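Local coordinates for protein mRNA transport regulator MTR2 (Candida albicans, PDB 1Q42) that takes part in mRNA export from the nucleus to the cytoplasm, interacting with MEX67 and adopting an NTF2-like fold, at residues Q27-F32 / G117-H122; L33-A38 / N175-G180; K93-T98 / V127-S132. All blocks are in the same frame, centred on the assembly; numbering follows the deposited sequence.

Interaction 1: Q27-F32 / G117-H122; sequences QQLEPF and GTFVVH
Leu29, in the first turn of helix 29-40, meets Phe119 and Val121 of strand 118-129 through a single methyl group, CD2. Toward Val121 the approach is tip to tip: CD2 sits 3.7 Å from Val121 CG2 and 4.1 Å from Val121 CG1, so it rests against the end of the isopropyl fork. Phe119 is met differently. The leucine and phenylalanine side chains run alongside each other in opposing directions, and Leu29 CD2 comes obliquely to one ring atom, Phe119 CE1, at 3.8 Å. A chi1 of 60° turns the Phe119 ring so that this CE1 lies beside the leucine methyl. Phe119 and Val121, two residues apart, point to the same side of the strand, toward the helix, with Val120 between them pointing the other way. This is where the start of the helix settles onto the curved sheet of the NTF2-like fold. Tyr108 of the neighbouring strand 101-113 also touches Leu29, and Val176 in the loop before strand 183-192 touches the Phe119 ring. All three residues that touch are buried and all the contacting groups are hydrocarbon. Between these two segments the contact is therefore apolar, and probably rests on shape and on the exclusion of water.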
ATOM      1  N   GLN A  27      -1.042  10.519  17.681  1.00 63.87           N
ATOM      2  CA  GLN A  27      -0.996   9.341  18.550  1.00 62.51           C
ATOM      3  C   GLN A  27      -1.719   8.153  17.900  1.00 60.14           C
ATOM      4  O   GLN A  27      -1.490   6.996  18.264  1.00 60.28           O
ATOM      5  CB  GLN A  27      -1.611   9.665  19.919  1.00 63.81           C
ATOM      6  CG  GLN A  27      -1.153   8.752  21.056  1.00 65.18           C
ATOM      7  CD  GLN A  27       0.332   8.891  21.371  1.00 65.94           C
ATOM      8  OE1 GLN A  27       0.724   9.716  22.195  1.00 66.82           O
ATOM      9  NE2 GLN A  27       1.157   8.079  20.713  1.00 65.60           N
ATOM     10  N   GLN A  28      -2.586   8.449  16.936  1.00 56.86           N
ATOM     11  CA  GLN A  28      -3.278   7.418  16.157  1.00 54.39           C
ATOM     12  C   GLN A  28      -2.550   7.185  14.825  1.00 50.50           C
ATOM     13  O   GLN A  28      -2.909   6.285  14.061  1.00 49.85           O
ATOM     14  CB  GLN A  28      -4.754   7.784  15.893  1.00 55.03           C
ATOM     15  CG  GLN A  28      -5.342   8.953  16.711  1.00 56.89           C
ATOM     16  CD  GLN A  28      -5.243  10.306  16.000  1.00 57.72           C
ATOM     17  OE1 GLN A  28      -5.972  11.241  16.339  1.00 58.31           O
ATOM     18  NE2 GLN A  28      -4.343  10.410  15.024  1.00 57.78           N
ATOM     19  N   LEU A  29      -1.515   7.978  14.569  1.00 46.70           N
ATOM     20  CA  LEU A  29      -0.848   7.979  13.271  1.00 43.43           C
ATOM     21  C   LEU A  29      -0.016   6.719  13.020  1.00 40.52           C
ATOM     22  O   LEU A  29      -0.113   6.123  11.951  1.00 38.98           O
ATOM     23  CB  LEU A  29       0.031   9.227  13.109  1.00 43.25           C
ATOM     24  CG  LEU A  29      -0.156  10.054  11.836  1.00 43.08           C
ATOM     25  CD1 LEU A  29       1.019  11.017  11.663  1.00 43.24           C
ATOM     26  CD2 LEU A  29      -0.312   9.168  10.618  1.00 42.82           C
ATOM     27  N   GLU A  30       0.794   6.309  13.992  1.00 38.03           N
ATOM     28  CA  GLU A  30       1.675   5.156  13.782  1.00 36.26           C
ATOM     29  C   GLU A  30       0.927   3.834  13.524  1.00 34.59           C
ATOM     30  O   GLU A  30       1.289   3.103  12.608  1.00 33.01           O
ATOM     31  CB  GLU A  30       2.688   4.995  14.913  1.00 37.09           C
ATOM     32  CG  GLU A  30       3.711   3.894  14.658  1.00 38.21           C
ATOM     33  CD  GLU A  30       4.954   4.006  15.528  1.00 41.79           C
ATOM     34  OE1 GLU A  30       5.250   5.113  16.037  1.00 43.65           O
ATOM     35  OE2 GLU A  30       5.646   2.976  15.702  1.00 43.97           O
ATOM     36  N   PRO A  31      -0.088   3.506  14.325  1.00 33.24           N
ATOM     37  CA  PRO A  31      -0.914   2.325  14.034  1.00 32.18           C
ATOM     38  C   PRO A  31      -1.586   2.382  12.662  1.00 29.83           C
ATOM     39  O   PRO A  31      -1.649   1.345  12.006  1.00 29.40           O
ATOM     40  CB  PRO A  31      -1.967   2.318  15.156  1.00 33.14           C
ATOM     41  CG  PRO A  31      -1.514   3.290  16.168  1.00 34.22           C
ATOM     42  CD  PRO A  31      -0.522   4.199  15.551  1.00 33.97           C
ATOM     43  N   PHE A  32      -2.061   3.557  12.237  1.00 27.89           N
ATOM     44  CA  PHE A  32      -2.671   3.702  10.912  1.00 26.48           C
ATOM     45  C   PHE A  32      -1.682   3.371   9.802  1.00 24.73           C
ATOM     46  O   PHE A  32      -2.024   2.644   8.874  1.00 24.09           O
ATOM     47  CB  PHE A  32      -3.220   5.114  10.692  1.00 26.18           C
ATOM     48  CG  PHE A  32      -3.414   5.467   9.235  1.00 26.91           C
ATOM     49  CD1 PHE A  32      -4.384   4.821   8.475  1.00 28.95           C
ATOM     50  CD2 PHE A  32      -2.632   6.441   8.629  1.00 28.03           C
ATOM     51  CE1 PHE A  32      -4.572   5.142   7.122  1.00 29.79           C
ATOM     52  CE2 PHE A  32      -2.819   6.763   7.280  1.00 27.37           C
ATOM     53  CZ  PHE A  32      -3.787   6.106   6.534  1.00 27.92           C
ATOM     54  N   GLY A 117     -10.200  19.336   6.874  1.00 26.76           N
ATOM     55  CA  GLY A 117     -10.573  18.028   7.376  1.00 27.24           C
ATOM     56  C   GLY A 117      -9.646  16.901   6.924  1.00 26.64           C
ATOM     57  O   GLY A 117     -10.037  15.739   6.948  1.00 27.29           O
ATOM     58  N   THR A 118      -8.418  17.240   6.525  1.00 26.09           N
ATOM     59  CA  THR A 118      -7.418  16.248   6.137  1.00 24.96           C
ATOM     60  C   THR A 118      -6.088  16.495   6.840  1.00 24.18           C
ATOM     61  O   THR A 118      -5.765  17.616   7.228  1.00 23.00           O
ATOM     62  CB  THR A 118      -7.149  16.273   4.608  1.00 24.94           C
ATOM     63  OG1 THR A 118      -6.555  17.522   4.229  1.00 25.97           O
ATOM     64  CG2 THR A 118      -8.437  16.197   3.790  1.00 26.09           C
ATOM     65  N   PHE A 119      -5.290  15.448   6.979  1.00 23.04           N
ATOM     66  CA  PHE A 119      -3.891  15.666   7.287  1.00 22.58           C
ATOM     67  C   PHE A 119      -2.983  15.127   6.189  1.00 20.81           C
ATOM     68  O   PHE A 119      -3.353  14.228   5.433  1.00 19.35           O
ATOM     69  CB  PHE A 119      -3.508  15.135   8.671  1.00 24.21           C
ATOM     70  CG  PHE A 119      -3.723  13.681   8.853  1.00 27.33           C
ATOM     71  CD1 PHE A 119      -2.681  12.799   8.698  1.00 30.48           C
ATOM     72  CD2 PHE A 119      -4.967  13.187   9.200  1.00 31.12           C
ATOM     73  CE1 PHE A 119      -2.885  11.428   8.867  1.00 31.73           C
ATOM     74  CE2 PHE A 119      -5.167  11.827   9.359  1.00 32.67           C
ATOM     75  CZ  PHE A 119      -4.115  10.954   9.198  1.00 32.51           C
ATOM     76  N   VAL A 120      -1.820  15.758   6.077  1.00 20.10           N
ATOM     77  CA  VAL A 120      -0.727  15.285   5.226  1.00 20.36           C
ATOM     78  C   VAL A 120       0.243  14.484   6.083  1.00 19.19           C
ATOM     79  O   VAL A 120       0.668  14.943   7.131  1.00 19.01           O
ATOM     80  CB  VAL A 120       0.066  16.452   4.656  1.00 21.00           C
ATOM     81  CG1 VAL A 120       1.350  15.957   3.957  1.00 23.96           C
ATOM     82  CG2 VAL A 120      -0.772  17.239   3.718  1.00 22.89           C
ATOM     83  N   VAL A 121       0.643  13.316   5.610  1.00 19.51           N
ATOM     84  CA  VAL A 121       1.636  12.499   6.312  1.00 19.92           C
ATOM     85  C   VAL A 121       2.738  12.119   5.345  1.00 19.57           C
ATOM     86  O   VAL A 121       2.458  11.612   4.261  1.00 19.28           O
ATOM     87  CB  VAL A 121       1.041  11.169   6.812  1.00 21.37           C
ATOM     88  CG1 VAL A 121       2.098  10.373   7.590  1.00 22.14           C
ATOM     89  CG2 VAL A 121      -0.129  11.410   7.640  1.00 24.41           C
ATOM     90  N   HIS A 122       3.985  12.347   5.743  1.00 19.38           N
ATOM     91  CA  HIS A 122       5.130  11.841   5.013  1.00 19.22           C
ATOM     92  C   HIS A 122       5.758  10.729   5.832  1.00 18.54           C
ATOM     93  O   HIS A 122       5.949  10.873   7.034  1.00 18.94           O
ATOM     94  CB  HIS A 122       6.148  12.962   4.798  1.00 19.54           C
ATOM     95  CG  HIS A 122       7.474  12.471   4.321  1.00 22.46           C
ATOM     96  ND1 HIS A 122       8.504  12.152   5.186  1.00 26.16           N
ATOM     97  CD2 HIS A 122       7.926  12.194   3.077  1.00 25.88           C
ATOM     98  CE1 HIS A 122       9.537  11.713   4.488  1.00 26.97           C
ATOM     99  NE2 HIS A 122       9.221  11.755   3.205  1.00 26.67           N
TER

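Interaction 2: L33-A38 / N175-G180; sequences LKRFLA and NVMQDG
Arg35 of helix 29-40 reaches out to Val176, Met177 and Asp179, tying the helix of this NTF2-like fold to the loop that connects strands 164-173 and 183-192. The one hydrogen bond between the segments runs from Arg35 NH2 to Val176 O, 3.0 Å long with an N-H...O angle of 154°. The oxygen lies almost exactly in the guanidinium plane, and the nitrogen in turn approaches in the carbonyl plane, on a lone pair. The other terminal nitrogen makes a salt bridge: Arg35 NH1 stands 3.3 Å from Asp179 OD1. Here the two planar groups are turned 51° apart, and the carboxylate comes to the guanidinium obliquely. Met177 crosses the arginine at about a right angle, its CE lying 3.5 Å from Arg35 NH2, near the plane of the guanidinium and at its edge. The arginine chain is bent at chi3 (-76°), which swings the guanidinium over to the loop.

Further out, the loop has supports of its own. The side chain of Val176 packs on Phe32, which probably helps to place the carbonyl that Arg35 uses, while Met177 leans on Gln28 and Pro31. The next residue after Asp179 is held too: Gly180 O accepts a hydrogen bond from Asn65 ND2. Within the loop, Gln178 folds back on Asn175: Gln178 NE2 donates to Asn175 O over 2.9 Å, in the carbonyl plane and on a lone pair.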
ATOM      1  N   LEU A  33      -0.467   3.897   9.902  1.00 23.61           N
ATOM      2  CA  LEU A  33       0.562   3.636   8.883  1.00 23.17           C
ATOM      3  C   LEU A  33       0.939   2.168   8.829  1.00 23.28           C
ATOM      4  O   LEU A  33       1.136   1.612   7.749  1.00 21.99           O
ATOM      5  CB  LEU A  33       1.812   4.492   9.116  1.00 22.60           C
ATOM      6  CG  LEU A  33       1.627   5.997   8.961  1.00 22.73           C
ATOM      7  CD1 LEU A  33       2.935   6.736   9.257  1.00 21.76           C
ATOM      8  CD2 LEU A  33       1.102   6.383   7.565  1.00 22.16           C
ATOM      9  N   LYS A  34       1.035   1.536   9.992  1.00 24.06           N
ATOM     10  CA  LYS A  34       1.370   0.117  10.048  1.00 25.22           C
ATOM     11  C   LYS A  34       0.274  -0.740   9.419  1.00 25.01           C
ATOM     12  O   LYS A  34       0.571  -1.700   8.708  1.00 25.20           O
ATOM     13  CB  LYS A  34       1.697  -0.299  11.479  1.00 26.23           C
ATOM     14  CG  LYS A  34       3.030   0.271  11.915  1.00 28.54           C
ATOM     15  CD  LYS A  34       3.348  -0.002  13.369  1.00 33.00           C
ATOM     16  CE  LYS A  34       4.851   0.077  13.595  1.00 35.45           C
ATOM     17  NZ  LYS A  34       5.208   0.196  15.028  1.00 38.35           N
ATOM     18  N   ARG A  35      -0.979  -0.363   9.629  1.00 25.66           N
ATOM     19  CA  ARG A  35      -2.105  -1.053   9.009  1.00 25.96           C
ATOM     20  C   ARG A  35      -2.100  -0.892   7.480  1.00 23.97           C
ATOM     21  O   ARG A  35      -2.344  -1.845   6.741  1.00 23.90           O
ATOM     22  CB  ARG A  35      -3.430  -0.534   9.561  1.00 27.63           C
ATOM     23  CG  ARG A  35      -3.832  -1.141  10.870  1.00 31.15           C
ATOM     24  CD  ARG A  35      -5.263  -0.823  11.249  1.00 35.26           C
ATOM     25  NE  ARG A  35      -5.399   0.550  11.730  1.00 38.33           N
ATOM     26  CZ  ARG A  35      -6.057   1.533  11.119  1.00 40.94           C
ATOM     27  NH1 ARG A  35      -6.670   1.349   9.947  1.00 42.68           N
ATOM     28  NH2 ARG A  35      -6.095   2.732  11.691  1.00 41.89           N
ATOM     29  N   PHE A  36      -1.824   0.321   7.020  1.00 22.66           N
ATOM     30  CA  PHE A  36      -1.703   0.602   5.584  1.00 21.09           C
ATOM     31  C   PHE A  36      -0.610  -0.267   4.946  1.00 19.53           C
ATOM     32  O   PHE A  36      -0.839  -0.962   3.963  1.00 18.26           O
ATOM     33  CB  PHE A  36      -1.428   2.087   5.376  1.00 20.86           C
ATOM     34  CG  PHE A  36      -1.070   2.434   3.978  1.00 22.15           C
ATOM     35  CD1 PHE A  36      -2.030   2.407   2.979  1.00 25.95           C
ATOM     36  CD2 PHE A  36       0.232   2.746   3.648  1.00 24.23           C
ATOM     37  CE1 PHE A  36      -1.688   2.714   1.679  1.00 24.57           C
ATOM     38  CE2 PHE A  36       0.574   3.055   2.341  1.00 25.69           C
ATOM     39  CZ  PHE A  36      -0.385   3.035   1.368  1.00 25.60           C
ATOM     40  N   LEU A  37       0.569  -0.291   5.555  1.00 19.67           N
ATOM     41  CA  LEU A  37       1.657  -1.128   5.053  1.00 19.57           C
ATOM     42  C   LEU A  37       1.339  -2.620   5.114  1.00 20.48           C
ATOM     43  O   LEU A  37       1.687  -3.363   4.202  1.00 19.88           O
ATOM     44  CB  LEU A  37       2.957  -0.829   5.816  1.00 19.41           C
ATOM     45  CG  LEU A  37       3.494   0.592   5.591  1.00 19.63           C
ATOM     46  CD1 LEU A  37       4.722   0.880   6.448  1.00 20.71           C
ATOM     47  CD2 LEU A  37       3.785   0.872   4.105  1.00 19.47           C
ATOM     48  N   ALA A  38       0.690  -3.075   6.182  1.00 21.57           N
ATOM     49  CA  ALA A  38       0.281  -4.492   6.272  1.00 22.94           C
ATOM     50  C   ALA A  38      -0.629  -4.908   5.119  1.00 22.40           C
ATOM     51  O   ALA A  38      -0.545  -6.041   4.608  1.00 22.90           O
ATOM     52  CB  ALA A  38      -0.391  -4.793   7.643  1.00 23.77           C
ATOM     53  N   ASN A 175     -10.237  11.308  10.493  1.00 45.44           N
ATOM     54  CA  ASN A 175     -10.567  10.161  11.336  1.00 47.74           C
ATOM     55  C   ASN A 175      -9.859   8.914  10.837  1.00 48.15           C
ATOM     56  O   ASN A 175     -10.396   8.149  10.033  1.00 48.17           O
ATOM     57  CB  ASN A 175     -12.081   9.966  11.407  1.00 48.88           C
ATOM     58  CG  ASN A 175     -12.776  11.116  12.121  1.00 51.48           C
ATOM     59  OD1 ASN A 175     -13.809  11.617  11.665  1.00 54.42           O
ATOM     60  ND2 ASN A 175     -12.204  11.547  13.241  1.00 53.19           N
ATOM     61  N   VAL A 176      -8.645   8.725  11.346  1.00 49.15           N
ATOM     62  CA  VAL A 176      -7.694   7.767  10.802  1.00 49.71           C
ATOM     63  C   VAL A 176      -7.778   6.388  11.469  1.00 51.09           C
ATOM     64  O   VAL A 176      -7.135   5.439  11.015  1.00 51.09           O
ATOM     65  CB  VAL A 176      -6.250   8.345  10.890  1.00 49.39           C
ATOM     66  CG1 VAL A 176      -5.540   7.941  12.196  1.00 49.73           C
ATOM     67  CG2 VAL A 176      -5.450   7.937   9.678  1.00 49.04           C
ATOM     68  N   MET A 177      -8.568   6.286  12.536  1.00 52.88           N
ATOM     69  CA  MET A 177      -8.798   5.018  13.228  1.00 54.21           C
ATOM     70  C   MET A 177     -10.157   4.463  12.769  1.00 54.59           C
ATOM     71  O   MET A 177     -11.002   4.081  13.584  1.00 56.02           O
ATOM     72  CB  MET A 177      -8.743   5.237  14.758  1.00 55.52           C
ATOM     73  CG  MET A 177      -8.017   4.132  15.549  1.00 57.22           C
ATOM     74  SD  MET A 177      -6.382   4.620  16.205  1.00 60.02           S
ATOM     75  CE  MET A 177      -5.308   4.281  14.782  1.00 57.87           C
ATOM     76  N   GLN A 178     -10.351   4.420  11.450  1.00 53.68           N
ATOM     77  CA  GLN A 178     -11.651   4.093  10.862  1.00 53.83           C
ATOM     78  C   GLN A 178     -11.648   2.831  10.002  1.00 52.70           C
ATOM     79  O   GLN A 178     -12.659   2.131   9.938  1.00 53.44           O
ATOM     80  CB  GLN A 178     -12.165   5.274  10.036  1.00 53.83           C
ATOM     81  CG  GLN A 178     -12.923   6.303  10.857  1.00 55.76           C
ATOM     82  CD  GLN A 178     -13.783   7.212  10.002  1.00 57.25           C
ATOM     83  OE1 GLN A 178     -14.997   7.280  10.194  1.00 59.48           O
ATOM     84  NE2 GLN A 178     -13.162   7.908   9.055  1.00 56.57           N
ATOM     85  N   ASP A 179     -10.533   2.564   9.322  1.00 50.64           N
ATOM     86  CA  ASP A 179     -10.356   1.348   8.515  1.00 49.32           C
ATOM     87  C   ASP A 179     -11.110   1.338   7.169  1.00 47.14           C
ATOM     88  O   ASP A 179     -10.981   0.377   6.404  1.00 47.32           O
ATOM     89  CB  ASP A 179     -10.690   0.081   9.335  1.00 50.42           C
ATOM     90  CG  ASP A 179      -9.447  -0.664   9.788  1.00 51.89           C
ATOM     91  OD1 ASP A 179      -8.659  -1.085   8.911  1.00 53.85           O
ATOM     92  OD2 ASP A 179      -9.175  -0.877  10.996  1.00 54.70           O
ATOM     93  N   GLY A 180     -11.862   2.398   6.869  1.00 44.63           N
ATOM     94  CA  GLY A 180     -12.575   2.509   5.605  1.00 42.39           C
ATOM     95  C   GLY A 180     -11.755   3.259   4.562  1.00 39.35           C
ATOM     96  O   GLY A 180     -10.528   3.369   4.674  1.00 38.93           O
TER

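Interaction 3: K93-T98 / V127-S132; sequences KKWLQT and VRFDQS
A chi1 of -170° sets CG of Trp95 opposite the backbone N, while Phe129, at -61°, has its CG opposite the carbonyl carbon; these torsions bring the indole and phenyl groups together where helix 87-96 meets strand 118-129 in the NTF2-like fold. The touch is light: Trp95 CH2 stands 4.4 Å from Phe129 CE1, at the edge of the phenyl ring and near its plane. Thr98, in the turn after the helix, approaches the same carbon obliquely, with Thr98 CB 4.2 Å from Phe129 CE1. Phe129 CE1 is the atom through which the ring touches both.

Thr98 also bonds back to the helix. Its OG1 lies over the centre of the Trp95 ring, 3.9 Å above the plane, and donates to Trp95 O at 2.7 Å; that carbonyl accepts from Thr98 N as well, so two donors of one residue grip a single oxygen. Beyond the two segments, Arg136 NH2 bonds to Thr98 OG1, Trp95 NE1 bonds to Leu40 O, and the Trp95 ring meets Tyr188 edge-to-face, as Phe129 does Phe164.

Asp130 forms an Asx turn. Its OD1, which also bonds to Ile159 N, takes the backbone Ser132 N from above the carboxylate plane, at 3.2 Å, and the other carboxylate oxygen is used too, with Ser132 OG 2.8 Å from Asp130 OD2.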
ATOM      1  N   LYS A  93      -4.354  -3.598  -9.196  1.00 20.27           N
ATOM      2  CA  LYS A  93      -3.938  -4.509 -10.274  1.00 21.45           C
ATOM      3  C   LYS A  93      -2.422  -4.432 -10.518  1.00 21.03           C
ATOM      4  O   LYS A  93      -1.778  -5.434 -10.857  1.00 21.67           O
ATOM      5  CB  LYS A  93      -4.694  -4.180 -11.554  1.00 22.02           C
ATOM      6  CG  LYS A  93      -6.140  -4.604 -11.540  1.00 24.23           C
ATOM      7  CD  LYS A  93      -6.817  -4.279 -12.879  1.00 28.08           C
ATOM      8  CE  LYS A  93      -6.929  -5.475 -13.790  1.00 30.00           C
ATOM      9  NZ  LYS A  93      -8.010  -5.292 -14.816  1.00 30.46           N
ATOM     10  N   LYS A  94      -1.855  -3.245 -10.333  1.00 21.38           N
ATOM     11  CA  LYS A  94      -0.423  -3.032 -10.500  1.00 21.76           C
ATOM     12  C   LYS A  94       0.325  -3.680  -9.362  1.00 20.86           C
ATOM     13  O   LYS A  94       1.335  -4.349  -9.574  1.00 20.75           O
ATOM     14  CB  LYS A  94      -0.081  -1.535 -10.505  1.00 22.74           C
ATOM     15  CG  LYS A  94      -0.250  -0.871 -11.857  1.00 26.87           C
ATOM     16  CD  LYS A  94      -0.107   0.651 -11.744  1.00 32.38           C
ATOM     17  CE  LYS A  94       0.781   1.212 -12.838  1.00 35.59           C
ATOM     18  NZ  LYS A  94       0.090   1.219 -14.153  1.00 37.59           N
ATOM     19  N   TRP A  95      -0.147  -3.431  -8.145  1.00 20.46           N
ATOM     20  CA  TRP A  95       0.548  -3.910  -6.927  1.00 19.95           C
ATOM     21  C   TRP A  95       0.484  -5.428  -6.828  1.00 20.96           C
ATOM     22  O   TRP A  95       1.440  -6.084  -6.376  1.00 20.67           O
ATOM     23  CB  TRP A  95      -0.028  -3.233  -5.656  1.00 20.18           C
ATOM     24  CG  TRP A  95       0.793  -3.519  -4.451  1.00 17.73           C
ATOM     25  CD1 TRP A  95       0.494  -4.373  -3.430  1.00 16.64           C
ATOM     26  CD2 TRP A  95       2.098  -2.997  -4.169  1.00 18.58           C
ATOM     27  NE1 TRP A  95       1.541  -4.423  -2.536  1.00 18.72           N
ATOM     28  CE2 TRP A  95       2.531  -3.576  -2.957  1.00 18.35           C
ATOM     29  CE3 TRP A  95       2.941  -2.077  -4.809  1.00 20.51           C
ATOM     30  CZ2 TRP A  95       3.770  -3.273  -2.369  1.00 19.52           C
ATOM     31  CZ3 TRP A  95       4.177  -1.779  -4.227  1.00 20.89           C
ATOM     32  CH2 TRP A  95       4.576  -2.372  -3.019  1.00 19.81           C
ATOM     33  N   LEU A  96      -0.616  -5.993  -7.309  1.00 21.88           N
ATOM     34  CA  LEU A  96      -0.822  -7.439  -7.329  1.00 22.91           C
ATOM     35  C   LEU A  96       0.299  -8.180  -8.064  1.00 23.55           C
ATOM     36  O   LEU A  96       0.630  -9.337  -7.719  1.00 23.79           O
ATOM     37  CB  LEU A  96      -2.173  -7.732  -7.997  1.00 23.34           C
ATOM     38  CG  LEU A  96      -2.519  -9.200  -8.241  1.00 24.47           C
ATOM     39  CD1 LEU A  96      -2.747  -9.893  -6.920  1.00 23.47           C
ATOM     40  CD2 LEU A  96      -3.749  -9.263  -9.134  1.00 23.54           C
ATOM     41  N   GLN A  97       0.870  -7.533  -9.081  1.00 23.79           N
ATOM     42  CA  GLN A  97       1.934  -8.143  -9.888  1.00 25.03           C
ATOM     43  C   GLN A  97       3.325  -8.130  -9.234  1.00 24.54           C
ATOM     44  O   GLN A  97       4.238  -8.802  -9.723  1.00 25.64           O
ATOM     45  CB  GLN A  97       2.007  -7.509 -11.282  1.00 25.58           C
ATOM     46  CG  GLN A  97       0.717  -7.559 -12.098  1.00 29.46           C
ATOM     47  CD  GLN A  97       0.082  -8.949 -12.161  1.00 34.33           C
ATOM     48  OE1 GLN A  97       0.684  -9.884 -12.680  1.00 37.51           O
ATOM     49  NE2 GLN A  97      -1.134  -9.079 -11.622  1.00 37.57           N
ATOM     50  N   THR A  98       3.496  -7.418  -8.122  1.00 23.67           N
ATOM     51  CA  THR A  98       4.751  -7.491  -7.370  1.00 22.43           C
ATOM     52  C   THR A  98       4.849  -8.822  -6.625  1.00 22.41           C
ATOM     53  O   THR A  98       3.838  -9.413  -6.250  1.00 20.97           O
ATOM     54  CB  THR A  98       4.907  -6.323  -6.340  1.00 22.51           C
ATOM     55  OG1 THR A  98       3.879  -6.377  -5.329  1.00 21.30           O
ATOM     56  CG2 THR A  98       4.754  -4.958  -6.989  1.00 22.84           C
ATOM     57  N   VAL A 127      11.695  -1.629   2.263  1.00 16.96           N
ATOM     58  CA  VAL A 127      10.864  -2.722   1.776  1.00 16.32           C
ATOM     59  C   VAL A 127      11.730  -3.726   1.053  1.00 17.31           C
ATOM     60  O   VAL A 127      12.669  -3.358   0.364  1.00 17.18           O
ATOM     61  CB  VAL A 127       9.691  -2.218   0.877  1.00 15.83           C
ATOM     62  CG1 VAL A 127      10.174  -1.613  -0.425  1.00 17.18           C
ATOM     63  CG2 VAL A 127       8.711  -3.339   0.543  1.00 14.89           C
ATOM     64  N   ARG A 128      11.414  -5.003   1.226  1.00 18.25           N
ATOM     65  CA  ARG A 128      12.032  -6.044   0.434  1.00 18.81           C
ATOM     66  C   ARG A 128      10.980  -6.983  -0.121  1.00 20.01           C
ATOM     67  O   ARG A 128       9.815  -6.963   0.306  1.00 19.80           O
ATOM     68  CB  ARG A 128      13.082  -6.805   1.227  1.00 19.02           C
ATOM     69  CG  ARG A 128      12.665  -7.319   2.562  1.00 19.33           C
ATOM     70  CD  ARG A 128      13.892  -7.703   3.378  1.00 20.35           C
ATOM     71  NE  ARG A 128      13.539  -8.300   4.653  1.00 23.22           N
ATOM     72  CZ  ARG A 128      14.429  -8.670   5.570  1.00 26.69           C
ATOM     73  NH1 ARG A 128      15.731  -8.487   5.368  1.00 27.68           N
ATOM     74  NH2 ARG A 128      14.010  -9.198   6.712  1.00 27.97           N
ATOM     75  N   PHE A 129      11.403  -7.787  -1.088  1.00 20.54           N
ATOM     76  CA  PHE A 129      10.483  -8.622  -1.861  1.00 21.91           C
ATOM     77  C   PHE A 129      10.942 -10.057  -1.951  1.00 23.44           C
ATOM     78  O   PHE A 129      12.140 -10.355  -1.929  1.00 24.44           O
ATOM     79  CB  PHE A 129      10.310  -8.072  -3.283  1.00 21.36           C
ATOM     80  CG  PHE A 129       9.743  -6.695  -3.332  1.00 20.69           C
ATOM     81  CD1 PHE A 129       8.366  -6.505  -3.460  1.00 20.46           C
ATOM     82  CD2 PHE A 129      10.579  -5.578  -3.292  1.00 20.39           C
ATOM     83  CE1 PHE A 129       7.848  -5.231  -3.507  1.00 19.59           C
ATOM     84  CE2 PHE A 129      10.062  -4.309  -3.339  1.00 19.76           C
ATOM     85  CZ  PHE A 129       8.685  -4.135  -3.456  1.00 19.76           C
ATOM     86  N   ASP A 130       9.955 -10.938  -2.065  1.00 25.15           N
ATOM     87  CA  ASP A 130      10.147 -12.375  -2.204  1.00 26.23           C
ATOM     88  C   ASP A 130      10.888 -12.692  -3.505  1.00 27.72           C
ATOM     89  O   ASP A 130      10.451 -12.304  -4.585  1.00 26.54           O
ATOM     90  CB  ASP A 130       8.759 -13.043  -2.200  1.00 26.72           C
ATOM     91  CG  ASP A 130       8.803 -14.549  -2.124  1.00 27.83           C
ATOM     92  OD1 ASP A 130       9.847 -15.118  -1.748  1.00 30.37           O
ATOM     93  OD2 ASP A 130       7.797 -15.242  -2.399  1.00 26.33           O
ATOM     94  N   GLN A 131      11.998 -13.420  -3.377  1.00 28.95           N
ATOM     95  CA  GLN A 131      12.863 -13.799  -4.489  1.00 31.50           C
ATOM     96  C   GLN A 131      12.678 -15.268  -4.849  1.00 32.90           C
ATOM     97  O   GLN A 131      13.402 -15.789  -5.703  1.00 34.29           O
ATOM     98  CB  GLN A 131      14.334 -13.576  -4.123  1.00 32.15           C
ATOM     99  CG  GLN A 131      14.636 -12.206  -3.565  1.00 34.23           C
ATOM    100  CD  GLN A 131      14.549 -11.118  -4.614  1.00 38.23           C
ATOM    101  OE1 GLN A 131      15.222 -11.195  -5.649  1.00 41.56           O
ATOM    102  NE2 GLN A 131      13.732 -10.092  -4.351  1.00 37.64           N
ATOM    103  N   SER A 132      11.719 -15.930  -4.198  1.00 33.80           N
ATOM    104  CA  SER A 132      11.482 -17.364  -4.398  1.00 35.30           C
ATOM    105  C   SER A 132      11.154 -17.708  -5.844  1.00 35.85           C
ATOM    106  O   SER A 132      11.492 -18.807  -6.315  1.00 37.08           O
ATOM    107  CB  SER A 132      10.345 -17.854  -3.491  1.00 35.22           C
ATOM    108  OG  SER A 132       9.111 -17.233  -3.833  1.00 35.48           O
TER

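In the fold
Interactions 1 and 2 share helix 29-40 and lie side by side, their centres about 9 Å apart. Interaction 1 is buried and wholly apolar, against the sheet; interaction 2 is partly exposed and polar, toward a loop. The two touch through Val176 and Met177. Interaction 3 uses the other end of strand 118-129, about 25 Å from interaction 1 between centres and on the opposite side of the chain's centre. It is buried and aromatic with a threonine beside it, though looser than interaction 1. Between its segments the contact is apolar, its polar groups bonding within a segment or to residues outside both, whereas in interaction 2 a hydrogen bond and a salt bridge cross.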